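Local coordinates for UL18 protein (Human herpesvirus 5, PDB 3D2U) that binds the host inhibitory receptor LILRB1 as an MHC class I mimic, modulating NK-cell activity and helping the virus evade host immunity, at residues G6-F11 / V95-H100; A112-F117 / L124-D129; D120-M125 / I141-Q146. The protein carries 4 engineered substitutions. All coordinates share one frame; numbering follows the deposited sequence.

Interaction 1 (G6-F11 / V95-H100)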
ATOM      1  N   GLY A   6      14.911  12.931  -0.453  1.00 37.73           N
ATOM      2  CA  GLY A   6      14.581  12.043   0.642  1.00 26.44           C
ATOM      3  C   GLY A   6      15.844  11.401   1.180  1.00 35.76           C
ATOM      4  O   GLY A   6      16.636  10.852   0.412  1.00 34.04           O
ATOM      5  N   TYR A   7      16.041  11.473   2.494  1.00 30.98           N
ATOM      6  CA  TYR A   7      17.220  10.881   3.118  1.00 45.68           C
ATOM      7  C   TYR A   7      16.837   9.778   4.100  1.00 35.85           C
ATOM      8  O   TYR A   7      16.061  10.002   5.038  1.00 33.29           O
ATOM      9  CB  TYR A   7      18.029  11.926   3.891  1.00 29.11           C
ATOM     10  CG  TYR A   7      18.411  13.184   3.140  1.00 35.26           C
ATOM     11  CD1 TYR A   7      17.445  14.125   2.771  1.00 31.25           C
ATOM     12  CD2 TYR A   7      19.753  13.475   2.873  1.00 33.36           C
ATOM     13  CE1 TYR A   7      17.805  15.330   2.163  1.00 41.23           C
ATOM     14  CE2 TYR A   7      20.127  14.679   2.267  1.00 36.48           C
ATOM     15  CZ  TYR A   7      19.149  15.603   1.917  1.00 37.91           C
ATOM     16  OH  TYR A   7      19.516  16.804   1.347  1.00 34.34           O
ATOM     17  N   THR A   8      17.380   8.589   3.883  1.00 26.90           N
ATOM     18  CA  THR A   8      17.115   7.474   4.776  1.00 36.01           C
ATOM     19  C   THR A   8      18.442   7.018   5.364  1.00 48.59           C
ATOM     20  O   THR A   8      19.296   6.466   4.654  1.00 33.44           O
ATOM     21  CB  THR A   8      16.457   6.280   4.045  1.00 27.10           C
ATOM     22  OG1 THR A   8      15.220   6.696   3.448  1.00 33.39           O
ATOM     23  CG2 THR A   8      16.182   5.160   5.026  1.00 35.32           C
ATOM     24  N   GLY A   9      18.621   7.275   6.657  1.00 43.19           N
ATOM     25  CA  GLY A   9      19.842   6.878   7.339  1.00 40.67           C
ATOM     26  C   GLY A   9      19.550   5.765   8.323  1.00 28.03           C
ATOM     27  O   GLY A   9      18.854   5.970   9.320  1.00 31.26           O
ATOM     28  N   ILE A  10      20.070   4.577   8.038  1.00 32.41           N
ATOM     29  CA  ILE A  10      19.825   3.434   8.895  1.00 38.67           C
ATOM     30  C   ILE A  10      21.008   3.157   9.811  1.00 51.14           C
ATOM     31  O   ILE A  10      22.164   3.154   9.379  1.00 36.88           O
ATOM     32  CB  ILE A  10      19.543   2.143   8.070  1.00 42.05           C
ATOM     33  CG1 ILE A  10      18.395   2.369   7.085  1.00 42.30           C
ATOM     34  CG2 ILE A  10      19.191   0.993   9.006  1.00 39.73           C
ATOM     35  CD1 ILE A  10      18.771   3.211   5.883  1.00 61.19           C
ATOM     36  N   PHE A  11      20.711   2.936  11.086  1.00 41.79           N
ATOM     37  CA  PHE A  11      21.735   2.609  12.065  1.00 36.66           C
ATOM     38  C   PHE A  11      21.556   1.127  12.376  1.00 36.07           C
ATOM     39  O   PHE A  11      20.497   0.732  12.834  1.00 31.39           O
ATOM     40  CB  PHE A  11      21.542   3.420  13.361  1.00 35.79           C
ATOM     41  CG  PHE A  11      22.485   3.018  14.484  1.00 53.95           C
ATOM     42  CD1 PHE A  11      23.662   3.727  14.714  1.00 49.72           C
ATOM     43  CD2 PHE A  11      22.212   1.904  15.284  1.00 44.47           C
ATOM     44  CE1 PHE A  11      24.557   3.335  15.722  1.00 43.79           C
ATOM     45  CE2 PHE A  11      23.102   1.507  16.290  1.00 44.93           C
ATOM     46  CZ  PHE A  11      24.271   2.221  16.509  1.00 38.84           C
ATOM     47  N   VAL A  95      16.016   4.176  12.455  1.00 33.31           N
ATOM     48  CA  VAL A  95      16.195   4.875  11.167  1.00 35.71           C
ATOM     49  C   VAL A  95      15.807   6.326  11.266  1.00 35.61           C
ATOM     50  O   VAL A  95      14.769   6.651  11.847  1.00 34.39           O
ATOM     51  CB  VAL A  95      15.245   4.406  10.028  1.00 43.70           C
ATOM     52  CG1 VAL A  95      15.969   3.558   9.035  1.00 51.87           C
ATOM     53  CG2 VAL A  95      14.011   3.732  10.598  1.00 28.28           C
ATOM     54  N   LEU A  96      16.609   7.200  10.673  1.00 34.46           N
ATOM     55  CA  LEU A  96      16.250   8.609  10.642  1.00 33.75           C
ATOM     56  C   LEU A  96      15.910   8.861   9.180  1.00 43.96           C
ATOM     57  O   LEU A  96      16.687   8.526   8.289  1.00 30.99           O
ATOM     58  CB  LEU A  96      17.414   9.508  11.074  1.00 39.58           C
ATOM     59  CG  LEU A  96      17.165  11.023  10.996  1.00 39.64           C
ATOM     60  CD1 LEU A  96      16.084  11.438  11.988  1.00 28.02           C
ATOM     61  CD2 LEU A  96      18.462  11.770  11.280  1.00 22.19           C
ATOM     62  N   THR A  97      14.726   9.406   8.937  1.00 32.85           N
ATOM     63  CA  THR A  97      14.269   9.714   7.590  1.00 35.07           C
ATOM     64  C   THR A  97      13.978  11.192   7.577  1.00 36.28           C
ATOM     65  O   THR A  97      13.184  11.664   8.384  1.00 34.42           O
ATOM     66  CB  THR A  97      12.953   9.008   7.252  1.00 40.00           C
ATOM     67  OG1 THR A  97      12.000   9.256   8.297  1.00 26.66           O
ATOM     68  CG2 THR A  97      13.171   7.516   7.075  1.00 22.96           C
ATOM     69  N   TRP A  98      14.627  11.933   6.690  1.00 33.32           N
ATOM     70  CA  TRP A  98      14.367  13.357   6.620  1.00 29.14           C
ATOM     71  C   TRP A  98      14.241  13.792   5.175  1.00 41.26           C
ATOM     72  O   TRP A  98      14.695  13.099   4.258  1.00 36.68           O
ATOM     73  CB  TRP A  98      15.422  14.168   7.395  1.00 19.65           C
ATOM     74  CG  TRP A  98      16.809  14.243   6.841  1.00 50.44           C
ATOM     75  CD1 TRP A  98      17.371  15.308   6.194  1.00 30.23           C
ATOM     76  CD2 TRP A  98      17.847  13.266   6.975  1.00 17.84           C
ATOM     77  NE1 TRP A  98      18.692  15.058   5.922  1.00 30.32           N
ATOM     78  CE2 TRP A  98      19.016  13.815   6.397  1.00 50.61           C
ATOM     79  CE3 TRP A  98      17.909  11.981   7.530  1.00 28.61           C
ATOM     80  CZ2 TRP A  98      20.237  13.127   6.364  1.00 20.32           C
ATOM     81  CZ3 TRP A  98      19.130  11.291   7.492  1.00 34.39           C
ATOM     82  CH2 TRP A  98      20.272  11.869   6.915  1.00 34.30           C
ATOM     83  N   THR A  99      13.599  14.933   4.969  1.00 40.19           N
ATOM     84  CA  THR A  99      13.347  15.389   3.618  1.00 36.60           C
ATOM     85  C   THR A  99      13.163  16.893   3.505  1.00 44.07           C
ATOM     86  O   THR A  99      12.808  17.565   4.474  1.00 52.36           O
ATOM     87  CB  THR A  99      12.067  14.704   3.111  1.00 33.79           C
ATOM     88  OG1 THR A  99      11.825  15.068   1.752  1.00 35.43           O
ATOM     89  CG2 THR A  99      10.863  15.111   3.978  1.00 40.78           C
ATOM     90  N   HIS A 100      13.443  17.429   2.323  1.00 34.98           N
ATOM     91  CA  HIS A 100      13.218  18.842   2.074  1.00 35.29           C
ATOM     92  C   HIS A 100      12.600  18.984   0.695  1.00 28.36           C
ATOM     93  O   HIS A 100      12.904  18.239  -0.235  1.00 44.14           O
ATOM     94  CB  HIS A 100      14.480  19.707   2.262  1.00 38.71           C
ATOM     95  CG  HIS A 100      15.718  19.187   1.596  1.00 42.28           C
ATOM     96  ND1 HIS A 100      15.901  19.204   0.228  1.00 35.02           N
ATOM     97  CD2 HIS A 100      16.875  18.713   2.120  1.00 51.98           C
ATOM     98  CE1 HIS A 100      17.115  18.770  -0.059  1.00 50.59           C
ATOM     99  NE2 HIS A 100      17.729  18.465   1.072  1.00 44.05           N
TER
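The ring of Tyr7 lies flat against the indole of Trp98 in an offset stack. Its centroid is 4.0 Å from that of the Trp98 five-membered ring, and the two planes are 10° apart. Different first torsions bring them together. In Tyr7, CG is anti to the carbonyl carbon. In Trp98, CG takes the crowded position between the backbone N and the carbonyl carbon (chi1 70°), which folds the indole over towards 6-11. Tyr7 CB then sits over the centre of the Trp98 six-membered ring as a CH-pi contact, 3.3 Å from Trp98 CE2. Trp98 NE1 lies over one face of the Tyr7 ring, offset toward its rim.

His100 also has CG in the crowded position. It meets the tip of Tyr7 at the ring edge, with Tyr7 OH 2.5 Å from His100 NE2 and the rings turned 61°. Tyr7 and Trp98 are on the face that bears Leu96 and turns to helix 62-88 and the bound peptide, and the end of His100 comes in beside them.

The backbones run antiparallel. Tyr7 pairs with Trp98 and Gly9 with Leu96, each through two hydrogen bonds. Gly9 N to Leu96 O, at 2.8 Å, is nearly straight. The other face carries Thr8, Thr97, Ile10 and Val95, and the chain of another protein packs on it. There Ile10 CG1 and Val95 CG1 are tight at 3.3 Å.

Strands 2-11 and 95-104 adjoin at the middle of the MHC class I platform sheet, below the groove. The very short Tyr7-His100 bond is consistent with strong coupling of phenol and imidazole. Together with Tyr169, which meets the ring edge-to-face, and Tyr5, it probably helps to fix the rotation of the His100 ring, and could shift the ionisation of the imidazole.

Interaction 2 (A112-F117 / L124-D129). With NAG (2-acetamido-2-deoxy-beta-D-glucopyranose), chain N.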
ATOM      1  N   ALA A 112       6.417  27.488  -2.160  1.00 54.85           N
ATOM      2  CA  ALA A 112       6.414  26.917  -0.818  1.00 49.96           C
ATOM      3  C   ALA A 112       7.598  26.000  -0.476  1.00 65.04           C
ATOM      4  O   ALA A 112       8.252  25.440  -1.363  1.00 57.50           O
ATOM      5  CB  ALA A 112       5.106  26.183  -0.597  1.00 42.38           C
ATOM      6  N   GLY A 113       7.854  25.851   0.826  1.00 57.25           N
ATOM      7  CA  GLY A 113       8.957  25.027   1.301  1.00 48.35           C
ATOM      8  C   GLY A 113       8.643  24.130   2.500  1.00 56.56           C
ATOM      9  O   GLY A 113       7.674  24.350   3.230  1.00 52.70           O
ATOM     10  N   TYR A 114       9.489  23.124   2.712  1.00 52.41           N
ATOM     11  CA  TYR A 114       9.324  22.178   3.813  1.00 45.24           C
ATOM     12  C   TYR A 114      10.583  21.375   4.119  1.00 52.25           C
ATOM     13  O   TYR A 114      11.288  20.940   3.214  1.00 54.88           O
ATOM     14  CB  TYR A 114       8.219  21.163   3.488  1.00 42.73           C
ATOM     15  CG  TYR A 114       8.090  20.045   4.517  1.00 45.75           C
ATOM     16  CD1 TYR A 114       7.400  20.251   5.704  1.00 30.48           C
ATOM     17  CD2 TYR A 114       8.646  18.782   4.294  1.00 41.63           C
ATOM     18  CE1 TYR A 114       7.251  19.236   6.645  1.00 45.37           C
ATOM     19  CE2 TYR A 114       8.511  17.754   5.239  1.00 45.19           C
ATOM     20  CZ  TYR A 114       7.806  17.993   6.412  1.00 53.12           C
ATOM     21  OH  TYR A 114       7.635  16.996   7.345  1.00 42.66           O
ATOM     22  N   GLU A 115      10.851  21.181   5.402  1.00 47.59           N
ATOM     23  CA  GLU A 115      11.953  20.331   5.828  1.00 49.46           C
ATOM     24  C   GLU A 115      11.374  19.519   6.975  1.00 50.68           C
ATOM     25  O   GLU A 115      10.694  20.058   7.847  1.00 38.57           O
ATOM     26  CB  GLU A 115      13.190  21.113   6.285  1.00 41.31           C
ATOM     27  CG  GLU A 115      14.365  20.158   6.603  1.00 47.72           C
ATOM     28  CD  GLU A 115      15.749  20.790   6.484  1.00 57.84           C
ATOM     29  OE1 GLU A 115      16.571  20.587   7.405  1.00 52.66           O
ATOM     30  OE2 GLU A 115      16.023  21.469   5.470  1.00 52.85           O
ATOM     31  N   GLY A 116      11.615  18.213   6.952  1.00 53.93           N
ATOM     32  CA  GLY A 116      11.081  17.361   7.993  1.00 46.50           C
ATOM     33  C   GLY A 116      11.930  16.165   8.372  1.00 34.56           C
ATOM     34  O   GLY A 116      12.607  15.564   7.536  1.00 34.54           O
ATOM     35  N   PHE A 117      11.865  15.809   9.650  1.00 29.24           N
ATOM     36  CA  PHE A 117      12.600  14.675  10.191  1.00 47.76           C
ATOM     37  C   PHE A 117      11.663  13.733  10.914  1.00 32.78           C
ATOM     38  O   PHE A 117      10.693  14.155  11.540  1.00 38.48           O
ATOM     39  CB  PHE A 117      13.664  15.117  11.201  1.00 32.51           C
ATOM     40  CG  PHE A 117      14.745  15.963  10.621  1.00 44.47           C
ATOM     41  CD1 PHE A 117      14.482  17.262  10.218  1.00 29.36           C
ATOM     42  CD2 PHE A 117      16.028  15.456  10.466  1.00 41.70           C
ATOM     43  CE1 PHE A 117      15.479  18.047   9.665  1.00 33.39           C
ATOM     44  CE2 PHE A 117      17.033  16.231   9.916  1.00 30.65           C
ATOM     45  CZ  PHE A 117      16.764  17.530   9.512  1.00 36.81           C
ATOM     46  N   LEU A 124       9.759  13.788  14.223  1.00 39.27           N
ATOM     47  CA  LEU A 124      10.659  14.343  15.221  1.00 48.43           C
ATOM     48  C   LEU A 124      10.603  15.883  15.254  1.00 51.16           C
ATOM     49  O   LEU A 124      10.473  16.490  16.328  1.00 38.39           O
ATOM     50  CB  LEU A 124      12.067  13.851  14.891  1.00 47.07           C
ATOM     51  CG  LEU A 124      13.309  14.249  15.682  1.00 34.19           C
ATOM     52  CD1 LEU A 124      13.156  13.814  17.129  1.00 53.81           C
ATOM     53  CD2 LEU A 124      14.531  13.571  15.051  1.00 34.44           C
ATOM     54  N   MET A 125      10.712  16.500  14.076  1.00 29.45           N
ATOM     55  CA  MET A 125      10.642  17.957  13.922  1.00 46.70           C
ATOM     56  C   MET A 125      10.392  18.368  12.465  1.00 50.73           C
ATOM     57  O   MET A 125      10.779  17.668  11.528  1.00 41.60           O
ATOM     58  CB  MET A 125      11.916  18.625  14.444  1.00 36.62           C
ATOM     59  CG  MET A 125      13.190  18.048  13.887  1.00 44.46           C
ATOM     60  SD  MET A 125      14.611  18.963  14.449  1.00 64.93           S
ATOM     61  CE  MET A 125      15.611  17.664  15.128  1.00 57.98           C
ATOM     62  N   GLU A 126       9.738  19.513  12.294  1.00 54.02           N
ATOM     63  CA  GLU A 126       9.386  20.029  10.979  1.00 29.32           C
ATOM     64  C   GLU A 126       9.593  21.534  10.870  1.00 52.80           C
ATOM     65  O   GLU A 126       9.719  22.232  11.878  1.00 49.11           O
ATOM     66  CB  GLU A 126       7.922  19.690  10.672  1.00 47.71           C
ATOM     67  CG  GLU A 126       7.584  18.213  10.843  1.00 37.82           C
ATOM     68  CD  GLU A 126       6.150  17.884  10.473  1.00 57.45           C
ATOM     69  OE1 GLU A 126       5.923  17.403   9.342  1.00 46.41           O
ATOM     70  OE2 GLU A 126       5.250  18.106  11.314  1.00 47.97           O
ATOM     71  N   LEU A 127       9.633  22.016   9.630  1.00 41.60           N
ATOM     72  CA  LEU A 127       9.807  23.432   9.323  1.00 36.00           C
ATOM     73  C   LEU A 127       8.915  23.723   8.119  1.00 44.53           C
ATOM     74  O   LEU A 127       9.143  23.195   7.030  1.00 52.10           O
ATOM     75  CB  LEU A 127      11.271  23.737   8.987  1.00 42.63           C
ATOM     76  CG  LEU A 127      11.583  25.204   8.676  1.00 48.78           C
ATOM     77  CD1 LEU A 127      11.288  26.049   9.905  1.00 42.08           C
ATOM     78  CD2 LEU A 127      13.038  25.366   8.265  1.00 46.83           C
ATOM     79  N   LYS A 128       7.894  24.550   8.329  1.00 58.03           N
ATOM     80  CA  LYS A 128       6.957  24.887   7.282  1.00 55.60           C
ATOM     81  C   LYS A 128       6.799  26.374   7.102  1.00 56.61           C
ATOM     82  O   LYS A 128       7.569  27.170   7.619  1.00 54.47           O
ATOM     83  CB  LYS A 128       5.574  24.329   7.574  1.00 42.42           C
ATOM     84  CG  LYS A 128       5.523  22.838   7.842  1.00 57.32           C
ATOM     85  CD  LYS A 128       4.190  22.458   8.438  1.00 55.50           C
ATOM     86  CE  LYS A 128       4.154  20.972   8.739  1.00 52.15           C
ATOM     87  NZ  LYS A 128       3.659  20.181   7.579  1.00 52.04           N
ATOM     88  N   ASP A 129       5.753  26.749   6.392  1.00 53.96           N
ATOM     89  CA  ASP A 129       5.320  28.122   6.190  1.00 45.48           C
ATOM     90  C   ASP A 129       6.458  29.135   6.151  1.00 58.98           C
ATOM     91  O   ASP A 129       7.408  28.934   5.399  1.00 63.91           O
ATOM     92  CB  ASP A 129       4.329  28.517   7.261  1.00 39.98           C
ATOM     93  CG  ASP A 129       3.369  27.393   7.497  1.00 55.56           C
ATOM     94  OD1 ASP A 129       3.178  26.554   6.603  1.00 58.25           O
ATOM     95  OD2 ASP A 129       2.781  27.324   8.595  1.00 64.47           O
TER
HETATM   96  C1  NAG N 831       5.073  20.860  -2.196  1.00 71.59           C
HETATM   97  C2  NAG N 831       4.134  21.231  -1.074  1.00 48.41           C
HETATM   98  C3  NAG N 831       3.404  19.957  -0.833  1.00 41.53           C
HETATM   99  C4  NAG N 831       2.593  19.586  -2.044  1.00 51.32           C
HETATM  100  C5  NAG N 831       3.453  19.531  -3.326  1.00 48.92           C
HETATM  101  C6  NAG N 831       2.642  19.437  -4.613  1.00 45.85           C
HETATM  102  C7  NAG N 831       5.670  22.647   0.118  1.00 49.54           C
HETATM  103  C8  NAG N 831       7.160  22.361   0.035  1.00 58.53           C
HETATM  104  N2  NAG N 831       4.861  21.604   0.118  1.00 49.70           N
HETATM  105  O1  NAG N 831       6.056  21.815  -2.358  1.00 70.43           O
HETATM  106  O3  NAG N 831       2.571  20.037   0.312  1.00 60.55           O
HETATM  107  O4  NAG N 831       2.158  18.292  -1.759  1.00 56.87           O
HETATM  108  O5  NAG N 831       4.318  20.689  -3.412  1.00 53.83           O
HETATM  109  O6  NAG N 831       2.532  18.084  -5.034  1.00 67.29           O
HETATM  110  O7  NAG N 831       5.263  23.795   0.179  1.00 76.95           O
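Tyr114 has CG anti to the backbone N (chi1 173°), and this lays its ring along the strand. Glu126 has CG anti to the carbonyl carbon (chi1 -52°) and an extended chain beyond, so its carboxylate meets the phenol at the ring edge. Tyr114 OH donates to Glu126 OE1 over 2.7 Å, on the anti lone pair. Ring and carboxylate planes stand 90° apart. Lys128 runs beside this ring and bends at chi4, which leaves NZ 3.8 Å from Tyr114 CE1. Its salt bridge to Glu126 is long. Gly116 has no side chain, and the Tyr114 hydroxyl lies close to it. The protein-attached glycan lies beside Ala112, Gly113 and Tyr114, with NAG C8 3.6 Å from Tyr114 N.

On the other face Phe117 and Met125 lie side by side, with Phe117 CD1 4.0 Å from Met125 CG. Met125 SD makes an oblique Met-aromatic contact with the Phe117 ring. Both pack on the bound peptide.

Phe117 N donates to Met125 O at 2.9 Å. Phe117 O takes Leu124 N at 2.9 Å and, weakly, Met125 N. Leu124 and Met125 thus both face Phe117, a classic beta bulge in this hairpin of the MHC class I platform sheet.

Interaction 3 (D120-M125 / I141-Q146)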
ATOM      1  N   ASP A 120      12.408   6.435  13.579  1.00 34.08           N
ATOM      2  CA  ASP A 120      11.640   5.214  13.785  1.00 34.97           C
ATOM      3  C   ASP A 120      10.189   5.424  13.350  1.00 38.11           C
ATOM      4  O   ASP A 120       9.260   4.995  14.025  1.00 34.47           O
ATOM      5  CB  ASP A 120      11.693   4.792  15.248  1.00 27.24           C
ATOM      6  CG  ASP A 120      11.072   3.442  15.482  1.00 35.60           C
ATOM      7  OD1 ASP A 120      10.954   2.663  14.515  1.00 37.51           O
ATOM      8  OD2 ASP A 120      10.703   3.154  16.638  1.00 32.45           O
ATOM      9  N   GLY A 121      10.008   6.091  12.214  1.00 39.17           N
ATOM     10  CA  GLY A 121       8.674   6.332  11.686  1.00 42.34           C
ATOM     11  C   GLY A 121       7.848   7.360  12.445  1.00 53.99           C
ATOM     12  O   GLY A 121       6.661   7.533  12.163  1.00 41.42           O
ATOM     13  N   GLU A 122       8.472   8.044  13.403  1.00 35.60           N
ATOM     14  CA  GLU A 122       7.800   9.052  14.222  1.00 39.09           C
ATOM     15  C   GLU A 122       8.281  10.438  13.857  1.00 34.25           C
ATOM     16  O   GLU A 122       9.481  10.684  13.812  1.00 36.40           O
ATOM     17  CB  GLU A 122       8.124   8.825  15.702  1.00 26.24           C
ATOM     18  CG  GLU A 122       7.767   7.452  16.232  1.00 39.64           C
ATOM     19  CD  GLU A 122       6.274   7.191  16.214  1.00 45.33           C
ATOM     20  OE1 GLU A 122       5.503   8.111  16.555  1.00 39.20           O
ATOM     21  OE2 GLU A 122       5.869   6.059  15.883  1.00 40.53           O
ATOM     22  N   THR A 123       7.366  11.363  13.616  1.00 33.27           N
ATOM     23  CA  THR A 123       7.814  12.714  13.305  1.00 40.62           C
ATOM     24  C   THR A 123       8.567  13.280  14.504  1.00 49.94           C
ATOM     25  O   THR A 123       8.084  13.253  15.638  1.00 31.27           O
ATOM     26  CB  THR A 123       6.648  13.642  12.944  1.00 41.81           C
ATOM     27  OG1 THR A 123       5.936  13.087  11.832  1.00 41.51           O
ATOM     28  CG2 THR A 123       7.173  15.025  12.566  1.00 35.51           C
ATOM     29  N   LEU A 124       9.759  13.788  14.223  1.00 39.27           N
ATOM     30  CA  LEU A 124      10.659  14.343  15.221  1.00 48.43           C
ATOM     31  C   LEU A 124      10.603  15.883  15.254  1.00 51.16           C
ATOM     32  O   LEU A 124      10.473  16.490  16.328  1.00 38.39           O
ATOM     33  CB  LEU A 124      12.067  13.851  14.891  1.00 47.07           C
ATOM     34  CG  LEU A 124      13.309  14.249  15.682  1.00 34.19           C
ATOM     35  CD1 LEU A 124      13.156  13.814  17.129  1.00 53.81           C
ATOM     36  CD2 LEU A 124      14.531  13.571  15.051  1.00 34.44           C
ATOM     37  N   MET A 125      10.712  16.500  14.076  1.00 29.45           N
ATOM     38  CA  MET A 125      10.642  17.957  13.922  1.00 46.70           C
ATOM     39  C   MET A 125      10.392  18.368  12.465  1.00 50.73           C
ATOM     40  O   MET A 125      10.779  17.668  11.528  1.00 41.60           O
ATOM     41  CB  MET A 125      11.916  18.625  14.444  1.00 36.62           C
ATOM     42  CG  MET A 125      13.190  18.048  13.887  1.00 44.46           C
ATOM     43  SD  MET A 125      14.611  18.963  14.449  1.00 64.93           S
ATOM     44  CE  MET A 125      15.611  17.664  15.128  1.00 57.98           C
ATOM     45  N   ILE A 141       0.272  11.137  20.383  1.00 49.81           N
ATOM     46  CA  ILE A 141       0.145   9.806  19.791  1.00 37.10           C
ATOM     47  C   ILE A 141       1.477   9.086  19.586  1.00 43.12           C
ATOM     48  O   ILE A 141       1.495   7.919  19.192  1.00 49.43           O
ATOM     49  CB  ILE A 141      -0.534   9.874  18.406  1.00 49.59           C
ATOM     50  CG1 ILE A 141       0.330  10.708  17.451  1.00 52.80           C
ATOM     51  CG2 ILE A 141      -1.926  10.494  18.532  1.00 58.17           C
ATOM     52  CD1 ILE A 141      -0.114  10.656  15.996  1.00 48.78           C
ATOM     53  N   SER A 142       2.586   9.765  19.863  1.00 43.52           N
ATOM     54  CA  SER A 142       3.909   9.185  19.637  1.00 38.34           C
ATOM     55  C   SER A 142       4.671   8.640  20.839  1.00 34.80           C
ATOM     56  O   SER A 142       4.698   9.256  21.906  1.00 38.29           O
ATOM     57  CB  SER A 142       4.787  10.224  18.937  1.00 48.30           C
ATOM     58  OG  SER A 142       6.072   9.704  18.666  1.00 43.46           O
ATOM     59  N   TRP A 143       5.327   7.494  20.654  1.00 49.58           N
ATOM     60  CA  TRP A 143       6.113   6.928  21.742  1.00 37.49           C
ATOM     61  C   TRP A 143       7.251   7.878  22.091  1.00 49.32           C
ATOM     62  O   TRP A 143       7.907   7.714  23.121  1.00 32.07           O
ATOM     63  CB  TRP A 143       6.680   5.533  21.399  1.00 27.75           C
ATOM     64  CG  TRP A 143       7.801   5.441  20.352  1.00 46.69           C
ATOM     65  CD1 TRP A 143       7.683   4.940  19.085  1.00 34.30           C
ATOM     66  CD2 TRP A 143       9.206   5.720  20.536  1.00 30.86           C
ATOM     67  NE1 TRP A 143       8.906   4.878  18.482  1.00 35.70           N
ATOM     68  CE2 TRP A 143       9.862   5.346  19.342  1.00 36.10           C
ATOM     69  CE3 TRP A 143       9.970   6.244  21.589  1.00 36.93           C
ATOM     70  CZ2 TRP A 143      11.254   5.472  19.168  1.00 36.13           C
ATOM     71  CZ3 TRP A 143      11.354   6.372  21.419  1.00 49.52           C
ATOM     72  CH2 TRP A 143      11.980   5.985  20.214  1.00 41.09           C
ATOM     73  N   LEU A 144       7.476   8.878  21.236  1.00 41.10           N
ATOM     74  CA  LEU A 144       8.539   9.856  21.473  1.00 42.22           C
ATOM     75  C   LEU A 144       8.311  10.707  22.729  1.00 45.54           C
ATOM     76  O   LEU A 144       9.196  11.461  23.135  1.00 38.32           O
ATOM     77  CB  LEU A 144       8.718  10.783  20.255  1.00 31.08           C
ATOM     78  CG  LEU A 144       9.200  10.221  18.902  1.00 52.91           C
ATOM     79  CD1 LEU A 144       9.552  11.393  17.994  1.00 46.81           C
ATOM     80  CD2 LEU A 144      10.423   9.315  19.072  1.00 38.89           C
ATOM     81  N   LYS A 145       7.132  10.606  23.342  1.00 36.99           N
ATOM     82  CA  LYS A 145       6.880  11.383  24.552  1.00 36.08           C
ATOM     83  C   LYS A 145       7.816  10.872  25.657  1.00 30.48           C
ATOM     84  O   LYS A 145       8.164  11.606  26.579  1.00 43.76           O
ATOM     85  CB  LYS A 145       5.401  11.295  24.978  1.00 40.19           C
ATOM     86  CG  LYS A 145       4.830   9.892  25.142  1.00 47.95           C
ATOM     87  CD  LYS A 145       3.374   9.947  25.622  1.00 46.77           C
ATOM     88  CE  LYS A 145       2.498   8.917  24.912  1.00 52.93           C
ATOM     89  NZ  LYS A 145       2.277   9.257  23.468  1.00 44.81           N
ATOM     90  N   GLN A 146       8.261   9.626  25.518  1.00 48.61           N
ATOM     91  CA  GLN A 146       9.185   9.008  26.471  1.00 39.11           C
ATOM     92  C   GLN A 146      10.455   9.853  26.615  1.00 40.91           C
ATOM     93  O   GLN A 146      11.143   9.788  27.630  1.00 43.77           O
ATOM     94  CB  GLN A 146       9.551   7.587  26.004  1.00 43.52           C
ATOM     95  CG  GLN A 146      10.430   6.781  26.963  1.00 38.96           C
ATOM     96  CD  GLN A 146       9.792   6.573  28.331  1.00 50.40           C
ATOM     97  OE1 GLN A 146       8.579   6.630  28.477  1.00 35.98           O
ATOM     98  NE2 GLN A 146      10.617   6.327  29.338  1.00 41.61           N
TER
HETATM   99  O   HOH W   1       4.085   5.513  18.546  1.00 51.49           O
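Segment 120-125 enters its strand through a tight turn, and segment 141-146 curls into a 3-10 turn. Asp120 and Gly121 both have positive phi, and the extended strand starts at Glu122. From Trp143 on, segment 141-146 is 3-10, with Lys145 N bonded to Ser142 O and Gln146 N to Trp143 O. The backbones keep apart, with Glu122 CA and Ser142 CA 6.7 Å from each other, so side chains make most of the contact.

Glu122 is central. Its CG is anti to the carbonyl carbon, and a bend at chi2 (-65°) brings the carboxylate round to Ser142. Ser142 OG donates to Glu122 OE1 over 2.7 Å and comes from above the carboxylate plane. The same OG also accepts from Leu144 N, in what fits an ST turn at the start of the 3-10 segment. A water links Glu122 OE2 to Trp143 N.

In the MHC class I platform this joins strand 122-127 of the sheet to the loop that leads into helix 148-156, on which Leu124 packs at Ile151.

Trp143 has its CG in the crowded position (chi1 70°), which swings the indole across to Asp120. Trp143 NE1 gives a weak, bent hydrogen bond to Asp120 OD2 at 3.1 Å, with carboxylate and ring planes 57° apart. The Asp120 carboxylate also accepts from the backbone N atoms of Arg91, Ser92 and Gln93, which probably hold it in place and would offset its charge. Glu122 CG lies 3.6 Å from Trp143 NE1.

Leu144 packs against the strand. Its CG is 3.7 Å from Glu122 CB, and its CD1 lies 3.3 Å from Thr123 O. Leu144 CD2 lies over one face of the Trp143 ring. Thr123 OG1 bonds to an aromatic side chain of another protein chain.

Overall arrangement
All three contacts belong to the MHC class I platform and follow its sheet from strand 2-11 to strand 122-127. Their centres are 14 to 15 Å apart. Interactions 1 and 2 join where strands 95-104 and 110-119 pair: Thr99 N is 2.8 Å from Gly116 O, and the Trp98 and Phe117 rings stack. Interaction 1 meets interaction 3 through Val95 O and Asp120 N, 2.9 Å apart. Interactions 2 and 3 share Leu124 and Met125, so the bulged strand faces both its hairpin partner and the 141-146 turn. Tyr7, Leu96, His100, Glu115, Phe117 and Met125 together contribute to the floor beneath the bound peptide.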